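Local coordinates for protein glutathione s-transferase S2 (Nilaparvata lugens, PDB 5H5L) that probably catalyses the conjugation of glutathione to electrophilic substrates, as a sigma-class glutathione transferase also known as prostaglandin D synthase, at residues M21-Y24 against P28-D31; P52-D57 against T65-Y70; D135-K138 against Y143-N146; S158-M163 against D169-Y174. One frame throughout, in Å; residues are numbered along the deposited sequence.

Contact 1. Residues M21-Y24 against P28-D31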
# COMPACT_ATOMS: atom_id res chain seq x y z
N MET B 21 10.02 -4.01 14.10
CA MET B 21 9.26 -5.26 14.17
C MET B 21 10.16 -6.44 14.49
O MET B 21 9.80 -7.33 15.28
CB MET B 21 8.51 -5.49 12.86
CG MET B 21 7.27 -4.60 12.65
SD MET B 21 6.11 -4.68 14.00
CE MET B 21 5.70 -6.38 14.03
N LEU B 22 11.34 -6.48 13.89
CA LEU B 22 12.25 -7.59 14.18
C LEU B 22 12.75 -7.51 15.62
O LEU B 22 12.87 -8.54 16.29
CB LEU B 22 13.42 -7.55 13.20
CG LEU B 22 13.09 -7.92 11.74
CD1 LEU B 22 14.24 -7.58 10.88
CD2 LEU B 22 12.81 -9.40 11.64
N SER B 23 12.94 -6.29 16.12
CA SER B 23 13.32 -6.10 17.53
C SER B 23 12.19 -6.54 18.43
O SER B 23 12.40 -7.33 19.36
CB SER B 23 13.68 -4.64 17.77
OG SER B 23 14.83 -4.31 17.04
N TYR B 24 10.97 -6.10 18.14
CA TYR B 24 9.84 -6.58 18.92
C TYR B 24 9.75 -8.09 18.89
O TYR B 24 9.35 -8.71 19.88
CB TYR B 24 8.54 -5.99 18.41
CG TYR B 24 7.36 -6.32 19.29
CD1 TYR B 24 7.00 -5.49 20.34
CD2 TYR B 24 6.59 -7.41 19.05
CE1 TYR B 24 5.89 -5.76 21.12
CE2 TYR B 24 5.48 -7.69 19.82
CZ TYR B 24 5.14 -6.87 20.87
OH TYR B 24 4.03 -7.16 21.63
N PRO B 28 17.39 -12.36 16.08
CA PRO B 28 18.58 -11.75 15.50
C PRO B 28 18.36 -11.44 14.03
O PRO B 28 17.60 -12.12 13.33
CB PRO B 28 19.65 -12.82 15.70
CG PRO B 28 18.92 -14.07 15.59
CD PRO B 28 17.55 -13.82 16.24
N PHE B 29 19.03 -10.41 13.57
CA PHE B 29 18.96 -10.07 12.18
C PHE B 29 20.16 -9.23 11.82
O PHE B 29 20.65 -8.43 12.63
CB PHE B 29 17.66 -9.34 11.86
CG PHE B 29 17.56 -7.95 12.42
CD1 PHE B 29 17.04 -7.73 13.68
CD2 PHE B 29 17.90 -6.88 11.66
CE1 PHE B 29 16.92 -6.43 14.17
CE2 PHE B 29 17.77 -5.59 12.11
CZ PHE B 29 17.26 -5.36 13.36
N GLU B 30 20.62 -9.40 10.59
CA GLU B 30 21.65 -8.55 10.04
C GLU B 30 21.03 -7.24 9.59
O GLU B 30 20.10 -7.23 8.77
CB GLU B 30 22.36 -9.24 8.88
CG GLU B 30 23.43 -8.38 8.25
CD GLU B 30 24.13 -9.06 7.10
OE1 GLU B 30 24.20 -10.30 7.08
OE2 GLU B 30 24.60 -8.34 6.19
N ASP B 31 21.58 -6.14 10.10
CA ASP B 31 21.13 -4.79 9.77
C ASP B 31 22.12 -4.21 8.77
O ASP B 31 23.01 -3.42 9.10
CB ASP B 31 21.05 -3.93 11.04
CG ASP B 31 20.32 -2.63 10.82
OD1 ASP B 31 19.47 -2.56 9.92
OD2 ASP B 31 20.60 -1.66 11.57

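Contact 2. Residues P52-D57 against T65-Y70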
# COMPACT_ATOMS: atom_id res chain seq x y z
N PRO B 52 13.51 -0.68 1.39
CA PRO B 52 14.09 -1.89 1.98
C PRO B 52 13.88 -3.19 1.26
O PRO B 52 12.88 -3.37 0.57
CB PRO B 52 13.37 -1.97 3.33
CG PRO B 52 12.07 -1.32 3.09
CD PRO B 52 12.38 -0.18 2.19
N VAL B 53 14.83 -4.10 1.50
CA VAL B 53 14.75 -5.51 1.13
C VAL B 53 15.02 -6.32 2.38
O VAL B 53 16.02 -6.10 3.06
CB VAL B 53 15.76 -5.87 0.02
CG1 VAL B 53 15.74 -7.32 -0.30
CG2 VAL B 53 15.50 -5.02 -1.22
N LEU B 54 14.15 -7.26 2.69
CA LEU B 54 14.39 -8.19 3.78
C LEU B 54 14.61 -9.57 3.17
O LEU B 54 13.72 -10.09 2.47
CB LEU B 54 13.23 -8.24 4.76
CG LEU B 54 13.45 -9.19 5.96
CD1 LEU B 54 14.48 -8.60 6.91
CD2 LEU B 54 12.16 -9.42 6.67
N GLU B 55 15.77 -10.15 3.43
CA GLU B 55 16.05 -11.52 3.04
C GLU B 55 15.63 -12.45 4.16
O GLU B 55 16.17 -12.39 5.27
CB GLU B 55 17.52 -11.66 2.67
CG GLU B 55 17.89 -12.97 1.95
CD GLU B 55 19.42 -13.11 1.78
OE1 GLU B 55 19.97 -12.51 0.85
OE2 GLU B 55 20.05 -13.73 2.65
N VAL B 56 14.66 -13.32 3.88
CA VAL B 56 14.14 -14.30 4.81
C VAL B 56 14.58 -15.69 4.36
O VAL B 56 14.21 -16.13 3.26
CB VAL B 56 12.61 -14.22 4.89
CG1 VAL B 56 12.10 -15.22 5.86
CG2 VAL B 56 12.17 -12.78 5.26
N ASP B 57 15.35 -16.39 5.20
CA ASP B 57 15.86 -17.72 4.83
C ASP B 57 16.41 -17.72 3.41
O ASP B 57 16.16 -18.65 2.64
CB ASP B 57 14.78 -18.78 4.94
CG ASP B 57 14.42 -19.08 6.34
OD1 ASP B 57 15.29 -18.88 7.23
OD2 ASP B 57 13.27 -19.53 6.56
N THR B 65 5.50 -2.17 3.91
CA THR B 65 4.20 -2.48 4.50
C THR B 65 3.93 -3.98 4.50
O THR B 65 3.49 -4.53 5.52
CB THR B 65 3.07 -1.74 3.77
OG1 THR B 65 3.31 -0.33 3.77
CG2 THR B 65 1.74 -1.95 4.46
N ALA B 66 4.16 -4.66 3.36
CA ALA B 66 3.92 -6.10 3.29
C ALA B 66 4.75 -6.83 4.33
O ALA B 66 4.28 -7.79 4.97
CB ALA B 66 4.25 -6.63 1.88
N ILE B 67 6.01 -6.42 4.46
CA ILE B 67 6.91 -7.08 5.41
C ILE B 67 6.49 -6.80 6.84
O ILE B 67 6.45 -7.70 7.68
CB ILE B 67 8.35 -6.61 5.15
CG1 ILE B 67 8.83 -7.07 3.77
CG2 ILE B 67 9.28 -7.09 6.30
CD1 ILE B 67 10.10 -6.43 3.28
N ALA B 68 6.13 -5.55 7.14
CA ALA B 68 5.68 -5.21 8.49
C ALA B 68 4.47 -6.05 8.91
O ALA B 68 4.40 -6.52 10.06
CB ALA B 68 5.36 -3.72 8.55
N ARG B 69 3.51 -6.24 7.99
CA ARG B 69 2.32 -7.04 8.28
C ARG B 69 2.70 -8.49 8.54
O ARG B 69 2.17 -9.13 9.46
CB ARG B 69 1.33 -6.94 7.10
CG ARG B 69 -0.04 -7.67 7.35
CD ARG B 69 -0.99 -7.64 6.09
NE ARG B 69 -1.31 -6.25 5.74
CZ ARG B 69 -0.78 -5.59 4.72
NH1 ARG B 69 0.08 -6.18 3.90
NH2 ARG B 69 -1.11 -4.32 4.53
N TYR B 70 3.60 -9.03 7.72
CA TYR B 70 4.09 -10.39 7.89
C TYR B 70 4.73 -10.57 9.26
O TYR B 70 4.34 -11.46 10.03
CB TYR B 70 5.10 -10.68 6.77
CG TYR B 70 5.90 -11.96 6.94
CD1 TYR B 70 5.30 -13.20 6.73
CD2 TYR B 70 7.25 -11.94 7.28
CE1 TYR B 70 6.02 -14.38 6.85
CE2 TYR B 70 7.97 -13.13 7.40
CZ TYR B 70 7.34 -14.34 7.18
OH TYR B 70 7.98 -15.53 7.26

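Contact 3. Residues D135-K138 against Y143-N146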
# COMPACT_ATOMS: atom_id res chain seq x y z
N ASP B 135 -8.34 11.85 16.08
CA ASP B 135 -9.70 11.49 16.47
C ASP B 135 -9.89 9.98 16.41
O ASP B 135 -10.53 9.38 17.29
CB ASP B 135 -10.67 12.24 15.54
CG ASP B 135 -12.13 11.78 15.62
OD1 ASP B 135 -12.90 12.33 16.44
OD2 ASP B 135 -12.56 10.92 14.80
N HIS B 136 -9.30 9.33 15.42
CA HIS B 136 -9.45 7.88 15.29
C HIS B 136 -8.79 7.16 16.45
O HIS B 136 -9.37 6.25 17.03
CB HIS B 136 -8.87 7.43 13.95
CG HIS B 136 -9.07 5.98 13.67
ND1 HIS B 136 -10.19 5.51 13.03
CD2 HIS B 136 -8.27 4.91 13.89
CE1 HIS B 136 -10.08 4.20 12.88
NE2 HIS B 136 -8.91 3.81 13.38
N ILE B 137 -7.56 7.57 16.79
CA ILE B 137 -6.87 6.94 17.91
C ILE B 137 -7.64 7.18 19.22
O ILE B 137 -7.83 6.26 20.02
CB ILE B 137 -5.43 7.44 18.00
CG1 ILE B 137 -4.60 6.94 16.79
CG2 ILE B 137 -4.78 6.99 19.30
CD1 ILE B 137 -3.30 7.65 16.71
N LYS B 138 -8.09 8.41 19.44
CA LYS B 138 -8.93 8.70 20.62
C LYS B 138 -10.11 7.75 20.73
O LYS B 138 -10.43 7.28 21.83
CB LYS B 138 -9.43 10.15 20.53
CG LYS B 138 -10.60 10.52 21.50
CD LYS B 138 -11.00 11.99 21.30
CE LYS B 138 -11.70 12.61 22.50
NZ LYS B 138 -11.78 14.11 22.40
N TYR B 143 -5.15 3.39 20.15
CA TYR B 143 -4.36 2.70 19.12
C TYR B 143 -4.92 3.05 17.75
O TYR B 143 -6.00 3.63 17.63
CB TYR B 143 -4.38 1.19 19.34
CG TYR B 143 -3.74 0.78 20.63
CD1 TYR B 143 -2.37 0.67 20.71
CD2 TYR B 143 -4.51 0.53 21.77
CE1 TYR B 143 -1.75 0.30 21.88
CE2 TYR B 143 -3.89 0.16 22.97
CZ TYR B 143 -2.50 0.05 23.00
OH TYR B 143 -1.82 -0.31 24.13
N LEU B 144 -4.17 2.68 16.71
CA LEU B 144 -4.65 2.88 15.35
C LEU B 144 -5.86 2.04 15.06
O LEU B 144 -6.73 2.47 14.30
CB LEU B 144 -3.56 2.57 14.32
CG LEU B 144 -2.58 3.63 13.89
CD1 LEU B 144 -1.74 3.02 12.74
CD2 LEU B 144 -3.22 4.97 13.47
N ALA B 145 -5.97 0.85 15.66
CA ALA B 145 -7.02 -0.06 15.26
C ALA B 145 -7.38 -1.02 16.38
O ALA B 145 -6.49 -1.48 17.11
CB ALA B 145 -6.60 -0.86 14.03
N ASN B 146 -8.68 -1.32 16.49
CA ASN B 146 -9.21 -2.44 17.28
C ASN B 146 -8.93 -2.29 18.78
O ASN B 146 -8.99 -3.28 19.53
CB ASN B 146 -8.65 -3.77 16.80
CG ASN B 146 -8.85 -4.01 15.31
OD1 ASN B 146 -9.96 -3.89 14.79
ND2 ASN B 146 -7.77 -4.38 14.63

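Contact 4. Residues S158-M163 against D169-Y174. With EDO (1,2-ethanediol), chain H.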
# COMPACT_ATOMS: atom_id res chain seq x y z
N SER B 158 7.19 4.58 13.91
CA SER B 158 8.57 4.57 13.45
C SER B 158 8.76 5.57 12.33
O SER B 158 9.78 6.27 12.28
CB SER B 158 8.99 3.17 13.01
OG SER B 158 8.30 2.80 11.83
N ILE B 159 7.77 5.70 11.43
CA ILE B 159 7.90 6.64 10.33
C ILE B 159 7.63 8.07 10.79
O ILE B 159 8.30 9.00 10.35
CB ILE B 159 6.98 6.19 9.17
CG1 ILE B 159 7.57 4.90 8.56
CG2 ILE B 159 6.85 7.26 8.12
CD1 ILE B 159 6.74 4.24 7.51
N LEU B 160 6.67 8.28 11.70
CA LEU B 160 6.45 9.64 12.23
C LEU B 160 7.70 10.17 12.94
O LEU B 160 8.01 11.36 12.87
CB LEU B 160 5.27 9.66 13.18
CG LEU B 160 3.88 9.57 12.57
CD1 LEU B 160 2.84 9.75 13.62
CD2 LEU B 160 3.67 10.58 11.46
N GLU B 161 8.42 9.29 13.64
CA GLU B 161 9.66 9.69 14.29
C GLU B 161 10.62 10.29 13.27
O GLU B 161 11.26 11.31 13.52
CB GLU B 161 10.26 8.47 14.99
CG GLU B 161 11.74 8.55 15.28
CD GLU B 161 12.19 7.36 16.08
OE1 GLU B 161 12.96 6.54 15.54
OE2 GLU B 161 11.74 7.22 17.23
N PHE B 162 10.70 9.69 12.09
CA PHE B 162 11.51 10.26 11.04
C PHE B 162 11.06 11.68 10.71
O PHE B 162 11.88 12.56 10.48
CB PHE B 162 11.45 9.37 9.81
CG PHE B 162 12.37 9.80 8.70
CD1 PHE B 162 13.68 9.37 8.67
CD2 PHE B 162 11.92 10.64 7.68
CE1 PHE B 162 14.53 9.75 7.65
CE2 PHE B 162 12.76 11.03 6.66
CZ PHE B 162 14.08 10.58 6.64
N MET B 163 9.75 11.91 10.67
CA MET B 163 9.28 13.26 10.39
C MET B 163 9.70 14.23 11.48
O MET B 163 9.99 15.40 11.20
CB MET B 163 7.77 13.29 10.27
CG MET B 163 7.22 12.59 9.04
SD MET B 163 5.42 12.71 9.01
CE MET B 163 5.15 14.47 9.18
N ASP B 169 8.34 19.63 16.23
CA ASP B 169 7.19 19.79 17.11
C ASP B 169 5.92 19.20 16.52
O ASP B 169 4.88 19.21 17.17
CB ASP B 169 6.96 21.27 17.40
CG ASP B 169 6.54 22.05 16.15
OD1 ASP B 169 6.88 21.63 15.02
OD2 ASP B 169 5.87 23.09 16.31
N ILE B 170 6.02 18.64 15.31
CA ILE B 170 4.87 18.48 14.44
C ILE B 170 3.78 17.63 15.09
O ILE B 170 2.60 17.96 15.01
CB ILE B 170 5.34 17.91 13.10
CG1 ILE B 170 4.26 18.10 12.04
CG2 ILE B 170 5.73 16.44 13.23
CD1 ILE B 170 4.77 17.90 10.64
N ILE B 171 4.14 16.53 15.78
CA ILE B 171 3.08 15.68 16.35
C ILE B 171 2.62 16.15 17.73
O ILE B 171 1.63 15.61 18.24
CB ILE B 171 3.48 14.19 16.45
CG1 ILE B 171 4.52 13.92 17.53
CG2 ILE B 171 4.00 13.67 15.08
CD1 ILE B 171 4.62 12.40 17.87
N ASP B 172 3.28 17.14 18.32
CA ASP B 172 3.02 17.51 19.71
C ASP B 172 1.57 17.91 19.94
O ASP B 172 0.96 17.51 20.93
CB ASP B 172 3.94 18.65 20.15
CG ASP B 172 5.32 18.16 20.54
OD1 ASP B 172 5.46 16.99 20.94
OD2 ASP B 172 6.26 18.97 20.44
N LYS B 173 1.00 18.74 19.06
CA LYS B 173 -0.34 19.24 19.34
C LYS B 173 -1.41 18.17 19.17
O LYS B 173 -2.55 18.38 19.62
CB LYS B 173 -0.64 20.45 18.44
CG LYS B 173 -0.60 20.13 16.97
CD LYS B 173 -0.83 21.37 16.11
CE LYS B 173 0.27 22.38 16.31
NZ LYS B 173 0.14 23.46 15.32
N TYR B 174 -1.07 17.03 18.57
CA TYR B 174 -2.04 15.95 18.39
C TYR B 174 -1.86 15.00 19.57
O TYR B 174 -1.06 14.07 19.53
CB TYR B 174 -1.83 15.26 17.04
CG TYR B 174 -1.95 16.24 15.90
CD1 TYR B 174 -3.20 16.68 15.45
CD2 TYR B 174 -0.82 16.77 15.31
CE1 TYR B 174 -3.32 17.56 14.44
CE2 TYR B 174 -0.93 17.67 14.26
CZ TYR B 174 -2.17 18.07 13.84
OH TYR B 174 -2.25 18.98 12.81
C1 EDO H . -4.96 20.62 14.94
O1 EDO H . -4.18 21.36 13.95
C2 EDO H . -4.61 20.94 16.41
O2 EDO H . -5.43 20.18 17.33

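Contact 1. Residues M21-Y24 against P28-D31
Within the beta-alpha-beta unit formed by strand 4-9, helix 15-25 and strand 30-34, L22 of the helix meets F29, the residue just ahead of the second strand. The touch is a CH-pi contact. L22 CD1 sits over one face of the F29 phenyl ring, 3.9 Å from the centroid and only 19° off the ring normal. Lower on the same leucine, L22 CB rests 3.7 Å from F29 CD1, so that the leucine's CD1 covers the CG/CD2 side of the ring and its CB the CD1/CE1 side. F29 reaches this place because its CG stands between the backbone N and the carbonyl carbon (chi1 70°), which folds the ring back toward the helix. S23 comes in at the ring's edge, near its plane, with S23 OG 4.1 Å from F29 CE1. That hydroxyl is already engaged within its own helix, bonded to the carbonyl of R19, so it adds only van der Waals contact to the phenylalanine. Y4 of strand 4-9 packs against both L22 and F29, tying the first strand to the same cluster. A helix returned onto its sheet in this way is the beta-alpha-beta crossover of the thioredoxin-like N-terminal domain of glutathione transferases.

Contact 2. Residues P52-D57 against T65-Y70
L54 holds its CG anti to the backbone N (chi1 -179°), and I67 holds its CG1 beside the backbone N (chi1 -65°), which leaves I67 CG2 anti to that N; these rotations turn the two side chains into each other between strand 53-56 and helix 64-75. They cross obliquely and touch at two places. The methyl L54 CD2 lies 3.7 Å from I67 CG2, while the end of the longer isoleucine branch, I67 CD1, reaches L54 CB at 3.9 Å. One turn further along the helix, Y70 extends toward V56, but the approach is slack: V56 CG1 is 4.4 Å from Y70 OH. The phenol oxygen has its polar partner in K74 NZ, so its meeting with the valine methyl is simply packing. All four residues are buried, and apolar carbon makes up nearly the whole contact. Just ahead of the strand, P52 follows a cis peptide bond and touches the bound glutathione, as expected of the cis-proline of a thioredoxin-like domain. Around this layer, L22 and I18 of helix 15-25 close on L54 and I67 respectively, and Y4 of strand 4-9 lies against L54 and V56. R69 forms salt bridges with D89 of its own chain and with D89 of the second subunit, so helix 64-75 packs on the sheet with one side and takes part in the dimer interface with another.

Contact 3. Residues D135-K138 against Y143-N146
Y143 meets I137 through its backbone: Y143 O receives a CA-H...O contact from I137 CA at 3.4 Å, with a nearly straight angle of 161° at the hydrogen. The isoleucine also covers the other end of that residue, I137 CG2 lying 3.7 Å from Y143 N. The tyrosine's side chain starts away from the helix segment, and its ring makes a cation-pi contact with K183 of helix 175-185. Next, L144 offers both a methyl and a carbonyl. L144 CD2 comes 4.1 Å from I137 CG1, a loose apolar touch, and L144 O takes a weak hydrogen bond of 2.7 Å from H136 NE2. The oxygen sits at the imidazole edge near the ring plane, yet the angle at the hydrogen is only 119°: it lies off toward H136 CD2, out of line with the N-H. With CG anti to the backbone N (chi1 -176°), H136 carries its ring out from the helix to this carbonyl. A valine here has no N-H to offer, so L144 O would probably be left without this donor and a gap is likely to open beside the loop. The chemistry implies a loop lying on the last turns of helix 111-139 through apolar cover from I137, helped by a weak, bent N-H...O bond and a CA-H...O contact to its carbonyls.

Contact 4. Residues S158-M163 against D169-Y174
L160 is the first residue of 158-163 to meet the other segment, its CD1 standing 4.3 Å from I171 CG2, a light touch between methyls. Its side chain also packs on F130 of helix 111-139 and I177 of helix 175-185. A turn after L160, M163 makes the closer contact: M163 CE lies 3.7 Å from I170 CD1, the two side chains crossing at about a right angle. The methionine is extended through CG and SD, then bent at its last torsion (chi3 53°), which brings the methyl round to the isoleucine's end. F98 and I102 of helix 82-106 also touch M163.

The loop facing this helix is shaped by backbone bonds, D172 N to D169 O at 2.9 Å and Y174 N to I171 O at 3.1 Å, the latter closing a type I turn that delivers Y174 to the N-cap position of helix 175-185. Its ring meets F130 edge-to-face, while K173 CG lies over one face, 3.6 Å above the plane and offset toward the rim. A 1,2-ethanediol, probably from the crystallisation liquor, gives Y174 OH a long hydrogen bond from its O1, 3.3 Å. A glycine here takes the ring away, and F130 would probably be left with a gap where its edge-to-face mate stood, the K173 chain being freer to turn.

Between the two segments the contact is wholly apolar, methyl against methyl, so it depends on shape and burial, and the loop's shape owes much to its own turn bonds.

The four contacts follow one another along the chain without interleaving, two in each domain. Contacts 1 and 2 belong to the thioredoxin-like N-terminal domain, share its four-stranded sheet and lie 11 Å apart between centres; they touch where L22 CD1 meets L54 CD1 at 4.1 Å, making one continuous core. Contacts 3 and 4 lie in the helical C-terminal domain, centres 16 Å apart, and join the successive helices 111-139 and 151-164 to the loops that follow each. Between domains, centres are 23 to 26 Å apart and no contact touches another. The glutathione pocket draws on residues of both domains, and segment 52-57 begins at that pocket.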